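Rep protein (Adeno-associated virus - 5, PDB 1M55) is the nuclease domain of a viral origin-binding protein, which probably nicks DNA at the viral origin in a rolling-circle-like mode of replication. Local coordinates at residues Thr3-Val9 and Leu90-Thr96; Ile8-Pro12 and Val55-Ile59; Phe78-Glu82 and Ile150-Leu155. All coordinates share one frame; numbering follows the deposited sequence.

Interaction 1. Residues Thr3-Val9 and Leu90-Thr96; sequences TFYEVIV and LHTLVET. With ZN (zinc ion), chain C; ZN (zinc ion), chain D.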
loop_
_atom_site.group_PDB
_atom_site.type_symbol
_atom_site.label_atom_id
_atom_site.label_comp_id
_atom_site.label_asym_id
_atom_site.label_seq_id
_atom_site.Cartn_x
_atom_site.Cartn_y
_atom_site.Cartn_z
ATOM N N THR A 3 7.706 -7.575 13.432
ATOM C CA THR A 3 6.246 -7.645 13.391
ATOM C C THR A 3 5.622 -6.412 12.721
ATOM O O THR A 3 6.100 -5.286 12.904
ATOM C CB THR A 3 5.658 -7.838 14.807
ATOM O OG1 THR A 3 6.088 -6.773 15.668
ATOM C CG2 THR A 3 6.112 -9.173 15.388
ATOM N N PHE A 4 4.531 -6.629 11.990
ATOM C CA PHE A 4 3.845 -5.568 11.254
ATOM C C PHE A 4 2.330 -5.647 11.359
ATOM O O PHE A 4 1.765 -6.717 11.592
ATOM C CB PHE A 4 4.162 -5.674 9.751
ATOM C CG PHE A 4 5.621 -5.610 9.414
ATOM C CD1 PHE A 4 6.434 -6.729 9.563
ATOM C CD2 PHE A 4 6.185 -4.431 8.948
ATOM C CE1 PHE A 4 7.791 -6.670 9.255
ATOM C CE2 PHE A 4 7.537 -4.361 8.637
ATOM C CZ PHE A 4 8.343 -5.481 8.791
ATOM N N TYR A 5 1.686 -4.502 11.166
ATOM C CA TYR A 5 0.230 -4.414 11.121
ATOM C C TYR A 5 -0.013 -4.302 9.619
ATOM O O TYR A 5 0.903 -3.925 8.876
ATOM C CB TYR A 5 -0.286 -3.119 11.762
ATOM C CG TYR A 5 -0.240 -3.073 13.268
ATOM C CD1 TYR A 5 0.433 -2.050 13.930
ATOM C CD2 TYR A 5 -0.905 -4.032 14.036
ATOM C CE1 TYR A 5 0.440 -1.974 15.319
ATOM C CE2 TYR A 5 -0.901 -3.970 15.423
ATOM C CZ TYR A 5 -0.229 -2.939 16.059
ATOM O OH TYR A 5 -0.225 -2.880 17.435
ATOM N N GLU A 6 -1.208 -4.668 9.162
ATOM C CA GLU A 6 -1.535 -4.538 7.750
ATOM C C GLU A 6 -2.799 -3.725 7.590
ATOM O O GLU A 6 -3.821 -4.010 8.217
ATOM C CB GLU A 6 -1.743 -5.882 7.046
ATOM C CG GLU A 6 -2.085 -5.688 5.552
ATOM C CD GLU A 6 -2.441 -6.971 4.823
ATOM O OE1 GLU A 6 -3.405 -7.649 5.235
ATOM O OE2 GLU A 6 -1.774 -7.284 3.815
ATOM N N VAL A 7 -2.711 -2.687 6.772
ATOM C CA VAL A 7 -3.859 -1.852 6.481
ATOM C C VAL A 7 -4.015 -1.890 4.970
ATOM O O VAL A 7 -3.053 -1.651 4.232
ATOM C CB VAL A 7 -3.650 -0.394 6.947
ATOM C CG1 VAL A 7 -4.881 0.438 6.617
ATOM C CG2 VAL A 7 -3.363 -0.354 8.445
ATOM N N ILE A 8 -5.192 -2.290 4.503
ATOM C CA ILE A 8 -5.428 -2.329 3.070
ATOM C C ILE A 8 -6.211 -1.080 2.689
ATOM O O ILE A 8 -7.237 -0.766 3.303
ATOM C CB ILE A 8 -6.180 -3.608 2.632
ATOM C CG1 ILE A 8 -5.286 -4.833 2.859
ATOM C CG2 ILE A 8 -6.565 -3.516 1.150
ATOM C CD1 ILE A 8 -5.950 -6.158 2.525
ATOM N N VAL A 9 -5.659 -0.322 1.749
ATOM C CA VAL A 9 -6.299 0.894 1.285
ATOM C C VAL A 9 -6.757 0.737 -0.161
ATOM O O VAL A 9 -5.948 0.475 -1.054
ATOM C CB VAL A 9 -5.345 2.116 1.375
ATOM C CG1 VAL A 9 -6.064 3.382 0.905
ATOM C CG2 VAL A 9 -4.845 2.298 2.799
ATOM N N LEU A 90 -3.791 -1.070 -1.865
ATOM C CA LEU A 90 -2.461 -1.132 -1.284
ATOM C C LEU A 90 -2.429 -2.016 -0.049
ATOM O O LEU A 90 -3.280 -1.878 0.835
ATOM C CB LEU A 90 -2.014 0.269 -0.844
ATOM C CG LEU A 90 -1.734 1.340 -1.898
ATOM C CD1 LEU A 90 -1.879 2.719 -1.274
ATOM C CD2 LEU A 90 -0.348 1.137 -2.486
ATOM N N HIS A 91 -1.494 -2.963 -0.025
ATOM C CA HIS A 91 -1.282 -3.791 1.158
ATOM C C HIS A 91 -0.215 -2.965 1.859
ATOM O O HIS A 91 0.916 -2.858 1.371
ATOM C CB HIS A 91 -0.715 -5.165 0.804
ATOM C CG HIS A 91 -1.732 -6.103 0.242
ATOM N ND1 HIS A 91 -2.414 -7.037 0.990
ATOM C CD2 HIS A 91 -2.198 -6.229 -1.024
ATOM C CE1 HIS A 91 -3.254 -7.687 0.175
ATOM N NE2 HIS A 91 -3.158 -7.232 -1.055
ATOM N N THR A 92 -0.600 -2.320 2.949
ATOM C CA THR A 92 0.308 -1.458 3.686
ATOM C C THR A 92 0.797 -2.115 4.974
ATOM O O THR A 92 0.065 -2.170 5.967
ATOM C CB THR A 92 -0.389 -0.113 3.997
ATOM O OG1 THR A 92 -1.105 0.323 2.830
ATOM C CG2 THR A 92 0.626 0.950 4.380
ATOM N N LEU A 93 2.010 -2.663 4.930
ATOM C CA LEU A 93 2.603 -3.299 6.101
ATOM C C LEU A 93 3.522 -2.294 6.776
ATOM O O LEU A 93 4.482 -1.811 6.167
ATOM C CB LEU A 93 3.421 -4.532 5.708
ATOM C CG LEU A 93 2.711 -5.758 5.140
ATOM C CD1 LEU A 93 3.754 -6.815 4.794
ATOM C CD2 LEU A 93 1.721 -6.296 6.151
ATOM N N VAL A 94 3.220 -1.964 8.025
ATOM C CA VAL A 94 4.041 -1.021 8.774
ATOM C C VAL A 94 4.362 -1.681 10.109
ATOM O O VAL A 94 3.495 -2.315 10.717
ATOM C CB VAL A 94 3.319 0.319 8.991
ATOM C CG1 VAL A 94 4.295 1.337 9.545
ATOM C CG2 VAL A 94 2.741 0.825 7.673
ATOM N N GLU A 95 5.606 -1.560 10.560
ATOM C CA GLU A 95 5.993 -2.199 11.813
ATOM C C GLU A 95 5.168 -1.708 12.995
ATOM O O GLU A 95 4.737 -0.556 13.033
ATOM C CB GLU A 95 7.488 -2.051 12.078
ATOM C CG GLU A 95 7.922 -0.689 12.540
ATOM C CD GLU A 95 9.406 -0.638 12.813
ATOM O OE1 GLU A 95 9.934 -1.571 13.454
ATOM O OE2 GLU A 95 10.046 0.336 12.375
ATOM N N THR A 96 4.961 -2.599 13.958
ATOM C CA THR A 96 4.157 -2.318 15.144
ATOM C C THR A 96 4.782 -1.386 16.183
ATOM O O THR A 96 4.069 -0.787 16.991
ATOM C CB THR A 96 3.789 -3.631 15.855
ATOM O OG1 THR A 96 4.989 -4.319 16.238
ATOM C CG2 THR A 96 2.988 -4.531 14.932
HETATM ZN ZN ZN C . -4.180 -7.604 -2.735
HETATM ZN ZN ZN D . 11.869 0.880 13.401
HETATM O O HOH W 1 11.241 0.198 15.595
HETATM O O HOH W 2 12.722 1.883 11.421
#

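Interaction 2. Residues Ile8-Pro12 and Val55-Ile59; sequences IVRVP and VADRI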
loop_
_atom_site.group_PDB
_atom_site.type_symbol
_atom_site.label_atom_id
_atom_site.label_comp_id
_atom_site.label_asym_id
_atom_site.label_seq_id
_atom_site.Cartn_x
_atom_site.Cartn_y
_atom_site.Cartn_z
ATOM N N ILE A 8 -5.192 -2.290 4.503
ATOM C CA ILE A 8 -5.428 -2.329 3.070
ATOM C C ILE A 8 -6.211 -1.080 2.689
ATOM O O ILE A 8 -7.237 -0.766 3.303
ATOM C CB ILE A 8 -6.180 -3.608 2.632
ATOM C CG1 ILE A 8 -5.286 -4.833 2.859
ATOM C CG2 ILE A 8 -6.565 -3.516 1.150
ATOM C CD1 ILE A 8 -5.950 -6.158 2.525
ATOM N N VAL A 9 -5.659 -0.322 1.749
ATOM C CA VAL A 9 -6.299 0.894 1.285
ATOM C C VAL A 9 -6.757 0.737 -0.161
ATOM O O VAL A 9 -5.948 0.475 -1.054
ATOM C CB VAL A 9 -5.345 2.116 1.375
ATOM C CG1 VAL A 9 -6.064 3.382 0.905
ATOM C CG2 VAL A 9 -4.845 2.298 2.799
ATOM N N ARG A 10 -8.063 0.834 -0.378
ATOM C CA ARG A 10 -8.621 0.751 -1.721
ATOM C C ARG A 10 -8.418 2.134 -2.325
ATOM O O ARG A 10 -8.760 3.145 -1.710
ATOM C CB ARG A 10 -10.094 0.358 -1.660
ATOM C CG ARG A 10 -10.272 -1.097 -1.260
ATOM C CD ARG A 10 -11.716 -1.447 -1.003
ATOM N NE ARG A 10 -11.883 -2.889 -0.857
ATOM C CZ ARG A 10 -12.998 -3.473 -0.430
ATOM N NH1 ARG A 10 -14.053 -2.740 -0.102
ATOM N NH2 ARG A 10 -13.062 -4.795 -0.349
ATOM N N VAL A 11 -7.812 2.171 -3.503
ATOM C CA VAL A 11 -7.479 3.422 -4.183
ATOM C C VAL A 11 -8.595 4.036 -5.034
ATOM O O VAL A 11 -8.977 3.482 -6.068
ATOM C CB VAL A 11 -6.198 3.233 -5.048
ATOM C CG1 VAL A 11 -5.835 4.515 -5.777
ATOM C CG2 VAL A 11 -5.042 2.788 -4.167
ATOM N N PRO A 12 -9.118 5.203 -4.612
ATOM C CA PRO A 12 -10.187 5.896 -5.338
ATOM C C PRO A 12 -9.590 6.656 -6.528
ATOM O O PRO A 12 -8.530 7.268 -6.398
ATOM C CB PRO A 12 -10.731 6.882 -4.292
ATOM C CG PRO A 12 -10.160 6.400 -2.962
ATOM C CD PRO A 12 -8.810 5.909 -3.360
ATOM N N VAL A 55 -2.103 8.103 -7.735
ATOM C CA VAL A 55 -2.901 8.287 -6.523
ATOM C C VAL A 55 -2.330 7.410 -5.409
ATOM O O VAL A 55 -2.167 7.859 -4.271
ATOM C CB VAL A 55 -4.382 7.879 -6.735
ATOM C CG1 VAL A 55 -5.178 8.114 -5.457
ATOM C CG2 VAL A 55 -4.990 8.663 -7.867
ATOM N N ALA A 56 -2.004 6.167 -5.757
ATOM C CA ALA A 56 -1.468 5.201 -4.802
ATOM C C ALA A 56 -0.198 5.676 -4.101
ATOM O O ALA A 56 -0.082 5.559 -2.876
ATOM C CB ALA A 56 -1.218 3.870 -5.490
ATOM N N ASP A 57 0.749 6.222 -4.859
ATOM C CA ASP A 57 1.991 6.689 -4.249
ATOM C C ASP A 57 1.746 7.839 -3.285
ATOM O O ASP A 57 2.383 7.911 -2.230
ATOM C CB ASP A 57 3.021 7.112 -5.297
ATOM C CG ASP A 57 4.386 7.412 -4.684
ATOM O OD1 ASP A 57 4.969 6.510 -4.041
ATOM O OD2 ASP A 57 4.864 8.555 -4.822
ATOM N N ARG A 58 0.838 8.744 -3.644
ATOM C CA ARG A 58 0.546 9.871 -2.770
ATOM C C ARG A 58 -0.101 9.357 -1.487
ATOM O O ARG A 58 0.240 9.808 -0.389
ATOM C CB ARG A 58 -0.353 10.894 -3.461
ATOM C CG ARG A 58 -0.555 12.188 -2.667
ATOM C CD ARG A 58 0.775 12.870 -2.315
ATOM N NE ARG A 58 1.614 13.095 -3.491
ATOM C CZ ARG A 58 1.464 14.103 -4.344
ATOM N NH1 ARG A 58 0.508 15.008 -4.158
ATOM N NH2 ARG A 58 2.241 14.177 -5.417
ATOM N N ILE A 59 -1.012 8.396 -1.620
ATOM C CA ILE A 59 -1.670 7.811 -0.454
ATOM C C ILE A 59 -0.606 7.169 0.438
ATOM O O ILE A 59 -0.586 7.390 1.652
ATOM C CB ILE A 59 -2.701 6.727 -0.865
ATOM C CG1 ILE A 59 -3.920 7.376 -1.517
ATOM C CG2 ILE A 59 -3.131 5.895 0.350
ATOM C CD1 ILE A 59 -4.938 6.365 -2.031
#

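Interaction 3. Residues Phe78-Glu82 and Ile150-Leu155; sequences FVQFE and IPAYLL. With ZN (zinc ion), chain C.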
loop_
_atom_site.group_PDB
_atom_site.type_symbol
_atom_site.label_atom_id
_atom_site.label_comp_id
_atom_site.label_asym_id
_atom_site.label_seq_id
_atom_site.Cartn_x
_atom_site.Cartn_y
_atom_site.Cartn_z
ATOM N N PHE A 78 6.582 -2.140 4.091
ATOM C CA PHE A 78 6.602 -2.828 2.812
ATOM C C PHE A 78 5.184 -2.588 2.315
ATOM O O PHE A 78 4.219 -3.004 2.953
ATOM C CB PHE A 78 6.889 -4.328 2.904
ATOM C CG PHE A 78 7.031 -4.979 1.549
ATOM C CD1 PHE A 78 8.273 -5.058 0.925
ATOM C CD2 PHE A 78 5.907 -5.442 0.860
ATOM C CE1 PHE A 78 8.396 -5.580 -0.370
ATOM C CE2 PHE A 78 6.020 -5.966 -0.428
ATOM C CZ PHE A 78 7.269 -6.032 -1.044
ATOM N N VAL A 79 5.069 -1.835 1.229
ATOM C CA VAL A 79 3.778 -1.489 0.655
ATOM C C VAL A 79 3.705 -2.016 -0.768
ATOM O O VAL A 79 4.606 -1.769 -1.576
ATOM C CB VAL A 79 3.591 0.049 0.639
ATOM C CG1 VAL A 79 2.252 0.430 0.019
ATOM C CG2 VAL A 79 3.692 0.606 2.056
ATOM N N GLN A 80 2.656 -2.771 -1.066
ATOM C CA GLN A 80 2.487 -3.313 -2.405
ATOM C C GLN A 80 1.163 -2.860 -3.019
ATOM O O GLN A 80 0.100 -3.006 -2.409
ATOM C CB GLN A 80 2.585 -4.841 -2.391
ATOM C CG GLN A 80 2.483 -5.469 -3.768
ATOM C CD GLN A 80 3.080 -6.855 -3.810
ATOM O OE1 GLN A 80 4.294 -7.013 -3.761
ATOM N NE2 GLN A 80 2.231 -7.867 -3.899
ATOM N N PHE A 81 1.254 -2.260 -4.203
ATOM C CA PHE A 81 0.094 -1.772 -4.946
ATOM C C PHE A 81 -0.346 -2.872 -5.915
ATOM O O PHE A 81 0.460 -3.375 -6.710
ATOM C CB PHE A 81 0.469 -0.496 -5.712
ATOM C CG PHE A 81 -0.683 0.149 -6.434
ATOM C CD1 PHE A 81 -0.519 0.644 -7.723
ATOM C CD2 PHE A 81 -1.936 0.249 -5.832
ATOM C CE1 PHE A 81 -1.590 1.225 -8.407
ATOM C CE2 PHE A 81 -3.010 0.831 -6.510
ATOM C CZ PHE A 81 -2.832 1.317 -7.798
ATOM N N GLU A 82 -1.625 -3.229 -5.855
ATOM C CA GLU A 82 -2.169 -4.288 -6.698
ATOM C C GLU A 82 -3.467 -3.908 -7.398
ATOM O O GLU A 82 -4.210 -3.033 -6.946
ATOM C CB GLU A 82 -2.440 -5.544 -5.859
ATOM C CG GLU A 82 -1.209 -6.177 -5.233
ATOM C CD GLU A 82 -1.547 -7.324 -4.298
ATOM O OE1 GLU A 82 -2.729 -7.718 -4.213
ATOM O OE2 GLU A 82 -0.625 -7.836 -3.640
ATOM N N ILE A 150 5.813 -11.346 3.831
ATOM C CA ILE A 150 6.202 -10.698 2.583
ATOM C C ILE A 150 6.559 -11.713 1.486
ATOM O O ILE A 150 5.886 -11.753 0.451
ATOM C CB ILE A 150 7.321 -9.641 2.819
ATOM C CG1 ILE A 150 6.771 -8.516 3.707
ATOM C CG2 ILE A 150 7.832 -9.090 1.495
ATOM C CD1 ILE A 150 7.824 -7.567 4.256
ATOM N N PRO A 151 7.589 -12.562 1.695
ATOM C CA PRO A 151 7.922 -13.534 0.641
ATOM C C PRO A 151 6.855 -14.618 0.440
ATOM O O PRO A 151 6.699 -15.153 -0.661
ATOM C CB PRO A 151 9.250 -14.132 1.124
ATOM C CG PRO A 151 9.158 -14.016 2.615
ATOM C CD PRO A 151 8.576 -12.628 2.791
ATOM N N ALA A 152 6.105 -14.918 1.494
ATOM C CA ALA A 152 5.070 -15.944 1.421
ATOM C C ALA A 152 3.821 -15.535 0.658
ATOM O O ALA A 152 3.288 -16.311 -0.139
ATOM C CB ALA A 152 4.675 -16.373 2.820
ATOM N N TYR A 153 3.396 -14.291 0.855
ATOM C CA TYR A 153 2.154 -13.817 0.266
ATOM C C TYR A 153 2.220 -12.669 -0.733
ATOM O O TYR A 153 1.522 -12.693 -1.746
ATOM C CB TYR A 153 1.227 -13.448 1.419
ATOM C CG TYR A 153 -0.199 -13.132 1.059
ATOM C CD1 TYR A 153 -1.029 -14.096 0.481
ATOM C CD2 TYR A 153 -0.755 -11.899 1.396
ATOM C CE1 TYR A 153 -2.376 -13.841 0.268
ATOM C CE2 TYR A 153 -2.096 -11.635 1.188
ATOM C CZ TYR A 153 -2.903 -12.611 0.630
ATOM O OH TYR A 153 -4.244 -12.361 0.482
ATOM N N LEU A 154 3.042 -11.662 -0.455
ATOM C CA LEU A 154 3.129 -10.507 -1.346
ATOM C C LEU A 154 4.081 -10.658 -2.526
ATOM O O LEU A 154 3.714 -10.348 -3.661
ATOM C CB LEU A 154 3.468 -9.248 -0.551
ATOM C CG LEU A 154 2.479 -8.898 0.564
ATOM C CD1 LEU A 154 2.928 -7.611 1.240
ATOM C CD2 LEU A 154 1.068 -8.744 0.005
ATOM N N LEU A 155 5.293 -11.145 -2.274
ATOM C CA LEU A 155 6.272 -11.308 -3.351
ATOM C C LEU A 155 5.846 -12.189 -4.536
ATOM O O LEU A 155 6.257 -11.929 -5.666
ATOM C CB LEU A 155 7.630 -11.773 -2.807
ATOM C CG LEU A 155 8.367 -10.836 -1.842
ATOM C CD1 LEU A 155 9.809 -11.306 -1.690
ATOM C CD2 LEU A 155 8.336 -9.396 -2.354
HETATM ZN ZN ZN C . -4.180 -7.604 -2.735
#

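Interaction 1. Residues Thr3-Val9 and Leu90-Thr96
E6 and H91 meet on one face of an antiparallel strand pair, T3-V9 beside L90-T96, in the sheet of a Rep nuclease domain. The second strand carries the HUH motif, two histidines flanking a hydrophobic residue: H89, L90 and H91. The backbones pair through alternating hydrogen-bonded (Y5 with V94, V7 with T92, V9 with L90) and non-hydrogen-bonded positions.

Followed outward, E6 changes from packing to polar contact. Its CB touches L93 CD2 at 3.6 Å, and CG still lies against that methyl. CG stands anti to the backbone N (chi1 -180°) and the chain stays extended, which carries the carboxylate alongside H91. There OE2 accepts H91 ND1 at 2.9 Å, with 168° at the hydrogen. The oxygen lies in the imidazole plane, but the donor approaches from above the carboxylate plane. OE2 is also hydrogen-bonded to the Y149 hydroxyl, and OE1 to that of T134. This second-shell bond helps to fix the ring's rotation, with NE2 directed at a zinc ion 2.0 Å away, which E82 and H89 also bind. Glutamate is long enough to reach past L93.

On the other face L90 packs on I59, T92 on F63, and Y5 and V94 on W67 of helix 50-71, with V7 and V9 adding apolar side chains. E95 OE2 binds a second zinc at 2.2 Å, with Q73 and two waters, and also accepts a hydrogen bond from K76 N. At T96, OG1 is 2.7 Å from T3 OG1, while CG2 sits over the centre of the Y5 ring, 3.6 Å from the centroid.

Interaction 2. Residues Ile8-Pro12 and Val55-Ile59
V9, V11 and P12, along and following strand 3-10, meet V55, A56 and I59 along one side of helix 50-71. This is the strand-to-helix packing of an alpha/beta sandwich.

The apolar contacts come first. V11 is the hub. Its CG1, anti to the backbone N (chi1 179°), lies 3.7 Å from V55 CG1, and the two side chains lie alongside each other, running in opposing senses. Its other branch, CG2, lies 4.2 Å from the neighbouring A56 CB and equally far from I59 CD1, a turn further along from V55. The small side chain of A56 lets the helix backbone come near V11, whereas I59 has two separate ends to offer. I59 CG2 reaches V9 CG1 tip to tip at 3.9 Å, and its CD1 extends to P12 CD at 4.1 Å. The spacing of V55 and I59, one turn apart and joined by the backbone bond from I59 N to V55 O, brings both onto the same side of the helix.

Polar groups play little part. P12 O lies 3.6 Å from V55 CG1 and is buried with no partner in the model. F81 of strand 77-83, in the same sheet, touches both V11 and A56, and F26 and V30 of helix 24-32 back V55.

With side chains meeting through aliphatic carbons alone, the joint relies on fit and exclusion of water; the branched valines and isoleucine, with small A56 and the P12 ring, give it shape without directional bonds.

Interaction 3. Residues Phe78-Glu82 and Ile150-Leu155
Strand F78-E82 and the short helix I150-L154 run nearly parallel, 15° apart with axes 11.4 Å from each other, so that F78 and Q80 bridge the gap to I150, L154 and L155. A wider pi-type turn, closed by L155 N to I150 O, lies within this segment.

F78 supplies the apolar half. CG is anti to the backbone N (chi1 -175°), which throws the ring out toward the helix; I150 CG2 then sits over its centre, 3.9 Å from the centroid, while I150 CD1 touches F78 CB. L154 CD1 approaches ring atom CD2 at 3.7 Å, and L155 CD2 meets CZ at the far end. A large flat side chain suits a place where three aliphatic residues converge.

Q80 supplies the polar half. NE2 spends its two hydrogens on E82 OE2 and on L154 O, each at 2.9 Å and each acceptor close to the amide plane. OE2 receives the bond on its anti lone pair; L154 O is met from above its carbonyl plane. Glutamine thus ties the helix to E82, whose OE1 binds zinc at 2.1 Å alongside H89 and H91, and whose OE2 also pairs with K157. R182 holds Q80 OE1.

The strand lies between strands 88-95 and 162-167 of the sheet; L93 of the former touches I150 and L154, and helix 179-191 packs against L155 from beyond.

Overall arrangement
From the N terminus, strand 3-10 enters two contacts at once. Interaction 2 closes the shorter loop, bringing helix 50-71 back against the strand's end, and falls within the longer span that interaction 1 closes when strand 88-95 pairs with the same strand; they share I8 and V9, and L90 packs on A56, I59 and V11. Interaction 3 opens after interaction 2 has closed, but it crosses interaction 1: strand 77-83 precedes strand 88-95, whereas its helix partner follows. H91 with Q80 and L93 with F78 join the two through backbone bonds. Interactions 1 and 3 converge on one zinc; F81 links interaction 3 to interaction 2. Helix 50-71 covers one sheet face, helix 149-154 the other.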